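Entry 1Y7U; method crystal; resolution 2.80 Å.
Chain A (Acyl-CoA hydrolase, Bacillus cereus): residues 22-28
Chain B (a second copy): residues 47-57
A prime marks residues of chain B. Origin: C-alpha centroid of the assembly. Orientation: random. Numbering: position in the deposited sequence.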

# COMPACT_ATOMS: atom_id res chain seq x y z
N LYS A 22 -18.54 -4.45 -5.78
CA LYS A 22 -17.32 -4.58 -5.01
C LYS A 22 -17.63 -4.43 -3.54
O LYS A 22 -18.06 -3.38 -3.11
CB LYS A 22 -16.31 -3.52 -5.40
CG LYS A 22 -14.99 -3.65 -4.68
CD LYS A 22 -14.17 -2.41 -4.91
CE LYS A 22 -12.72 -2.60 -4.56
NZ LYS A 22 -11.98 -1.34 -4.88
N THR A 23 -17.42 -5.49 -2.77
CA THR A 23 -17.64 -5.38 -1.35
C THR A 23 -16.29 -5.60 -0.66
O THR A 23 -15.54 -6.52 -1.01
CB THR A 23 -18.73 -6.37 -0.85
OG1 THR A 23 -18.34 -6.93 0.41
CG2 THR A 23 -18.96 -7.46 -1.87
N SER A 24 -15.96 -4.72 0.28
CA SER A 24 -14.70 -4.79 0.99
C SER A 24 -14.85 -4.75 2.49
O SER A 24 -15.91 -4.44 3.02
CB SER A 24 -13.79 -3.64 0.57
OG SER A 24 -13.43 -3.74 -0.79
N ARG A 25 -13.75 -5.05 3.15
CA ARG A 25 -13.66 -5.04 4.60
C ARG A 25 -13.21 -3.61 4.93
O ARG A 25 -12.71 -2.90 4.07
CB ARG A 25 -12.59 -6.05 5.03
CG ARG A 25 -12.86 -6.75 6.33
CD ARG A 25 -11.88 -7.89 6.54
NE ARG A 25 -12.08 -8.52 7.84
CZ ARG A 25 -11.66 -8.01 9.00
NH1 ARG A 25 -11.00 -6.86 9.04
NH2 ARG A 25 -11.93 -8.65 10.12
N VAL A 26 -13.41 -3.18 6.17
CA VAL A 26 -12.98 -1.84 6.55
C VAL A 26 -11.68 -1.93 7.33
O VAL A 26 -11.67 -2.25 8.52
CB VAL A 26 -14.05 -1.14 7.41
CG1 VAL A 26 -13.57 0.25 7.80
CG2 VAL A 26 -15.35 -1.06 6.64
N PHE A 27 -10.56 -1.64 6.67
CA PHE A 27 -9.25 -1.70 7.31
C PHE A 27 -8.91 -0.48 8.16
O PHE A 27 -9.26 0.65 7.82
CB PHE A 27 -8.17 -1.90 6.25
CG PHE A 27 -8.37 -3.13 5.42
CD1 PHE A 27 -9.26 -3.12 4.35
CD2 PHE A 27 -7.71 -4.31 5.74
CE1 PHE A 27 -9.48 -4.28 3.60
CE2 PHE A 27 -7.93 -5.47 5.00
CZ PHE A 27 -8.82 -5.46 3.93
N PRO A 28 -8.20 -0.69 9.28
CA PRO A 28 -7.80 0.37 10.21
C PRO A 28 -7.11 1.56 9.55
O PRO A 28 -7.34 2.70 9.93
CB PRO A 28 -6.89 -0.37 11.19
CG PRO A 28 -6.31 -1.46 10.35
CD PRO A 28 -7.53 -1.96 9.64
N ASP B 47 -9.07 -15.52 -0.57
CA ASP B 47 -9.30 -15.66 0.86
C ASP B 47 -10.08 -14.46 1.37
O ASP B 47 -10.99 -14.61 2.20
CB ASP B 47 -7.97 -15.77 1.61
CG ASP B 47 -8.15 -15.81 3.13
OD1 ASP B 47 -8.67 -16.81 3.66
OD2 ASP B 47 -7.76 -14.83 3.81
N MSE B 48 -9.75 -13.27 0.88
CA MSE B 48 -10.42 -12.06 1.34
C MSE B 48 -11.92 -12.13 1.10
O MSE B 48 -12.74 -12.01 2.01
CB MSE B 48 -9.86 -10.84 0.63
CG MSE B 48 -10.39 -9.53 1.18
SE MSE B 48 -10.04 -9.30 3.08
CE MSE B 48 -11.84 -9.57 3.72
N VAL B 49 -12.25 -12.35 -0.16
CA VAL B 49 -13.62 -12.43 -0.59
C VAL B 49 -14.35 -13.59 0.07
O VAL B 49 -15.52 -13.47 0.41
CB VAL B 49 -13.62 -12.50 -2.12
CG1 VAL B 49 -14.49 -13.61 -2.62
CG2 VAL B 49 -14.05 -11.15 -2.66
N ALA B 50 -13.65 -14.70 0.28
CA ALA B 50 -14.25 -15.87 0.91
C ALA B 50 -14.45 -15.68 2.42
O ALA B 50 -15.31 -16.32 3.01
CB ALA B 50 -13.40 -17.10 0.65
N SER B 51 -13.64 -14.82 3.03
CA SER B 51 -13.77 -14.57 4.46
C SER B 51 -14.98 -13.69 4.72
O SER B 51 -15.64 -13.80 5.74
CB SER B 51 -12.51 -13.90 5.02
OG SER B 51 -12.43 -12.53 4.65
N ILE B 52 -15.26 -12.80 3.77
CA ILE B 52 -16.40 -11.93 3.92
C ILE B 52 -17.64 -12.80 3.79
O ILE B 52 -18.61 -12.60 4.51
CB ILE B 52 -16.38 -10.81 2.86
CG1 ILE B 52 -15.20 -9.87 3.16
CG2 ILE B 52 -17.69 -10.04 2.88
CD1 ILE B 52 -14.98 -8.77 2.14
N SER B 53 -17.60 -13.78 2.90
CA SER B 53 -18.73 -14.68 2.75
C SER B 53 -18.92 -15.46 4.05
O SER B 53 -20.03 -15.60 4.55
CB SER B 53 -18.49 -15.67 1.62
OG SER B 53 -18.46 -15.00 0.38
N ALA B 54 -17.82 -15.96 4.60
CA ALA B 54 -17.87 -16.72 5.84
C ALA B 54 -18.54 -15.94 6.98
O ALA B 54 -19.35 -16.50 7.72
CB ALA B 54 -16.47 -17.16 6.26
N SER B 55 -18.21 -14.67 7.16
CA SER B 55 -18.84 -13.93 8.24
C SER B 55 -20.25 -13.48 7.86
O SER B 55 -21.09 -13.28 8.72
CB SER B 55 -17.98 -12.74 8.69
OG SER B 55 -17.68 -11.89 7.61
N ARG B 56 -20.52 -13.34 6.57
CA ARG B 56 -21.86 -12.97 6.14
C ARG B 56 -22.77 -14.08 6.66
O ARG B 56 -23.79 -13.84 7.30
CB ARG B 56 -21.97 -12.94 4.62
CG ARG B 56 -21.59 -11.64 3.96
CD ARG B 56 -22.71 -10.64 4.06
NE ARG B 56 -22.44 -9.47 3.24
CZ ARG B 56 -22.32 -9.51 1.92
NH1 ARG B 56 -22.46 -10.68 1.29
NH2 ARG B 56 -22.07 -8.41 1.23
N HIS B 57 -22.35 -15.31 6.39
CA HIS B 57 -23.10 -16.49 6.77
C HIS B 57 -23.05 -16.84 8.25
O HIS B 57 -24.08 -17.13 8.85
CB HIS B 57 -22.63 -17.67 5.93
CG HIS B 57 -23.37 -18.94 6.19
ND1 HIS B 57 -23.04 -19.79 7.22
CD2 HIS B 57 -24.45 -19.49 5.58
CE1 HIS B 57 -23.87 -20.82 7.22
NE2 HIS B 57 -24.73 -20.66 6.24
O HOH W 1 -13.70 -10.50 6.61

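No direct hydrogen bond joins these two stretches; the polar link between them is a single water. Water 1 accepts from Arg25 NE at 2.8 Å and donates to Ser51′ OG at 3.1 Å, so it relays between two groups that do not meet. Ser51′ can take part because its p rotamer (chi1 74°) turns the hydroxyl back along the helix, where OG donates to Met48′ O at 2.7 Å; with its own proton so committed, the oxygen is still free to accept from the water.

The remaining evidence is for packing. The strand and helix axes cross at 82° and come no closer than 9.0 Å, and the stretches bury 253 Å² in total, a compact contact carried by a few side chains. Ile52′ points its CA-to-CB bond toward the strand, and its m,t conformation extends CD1 to the backbone: 3.9 Å from Thr23 O, 4.0 Å from Ser24 C and 4.0 Å from Arg25 N. A slim branched aliphatic chain suits this buried position, since it fills space against the main chain without needing a polar partner. Thr23, also buried, points toward the helix and sets OG1 4.0 Å from Ile52′ CG2; the same OG1 lies 4.1 Å from Arg56′ NH2, a proximity rather than a hydrogen bond.

At Met48′, a selenomethionine, CA-to-CB points sideways, but the flexible chain brings its end nearer to the chain A stretch. Met48′ CE lies 3.3 Å from Arg25 CD, a tight approach, and near the plane of the guanidinium, at its edge. Met48′ SE lies 4.1 Å from Phe27 CZ and 5.5 Å from the ring centroid, 76° off the ring normal, so the selenium meets the ring edge. Arg25 thus serves both modes, its CD packing on Met48′ while NE reaches the water.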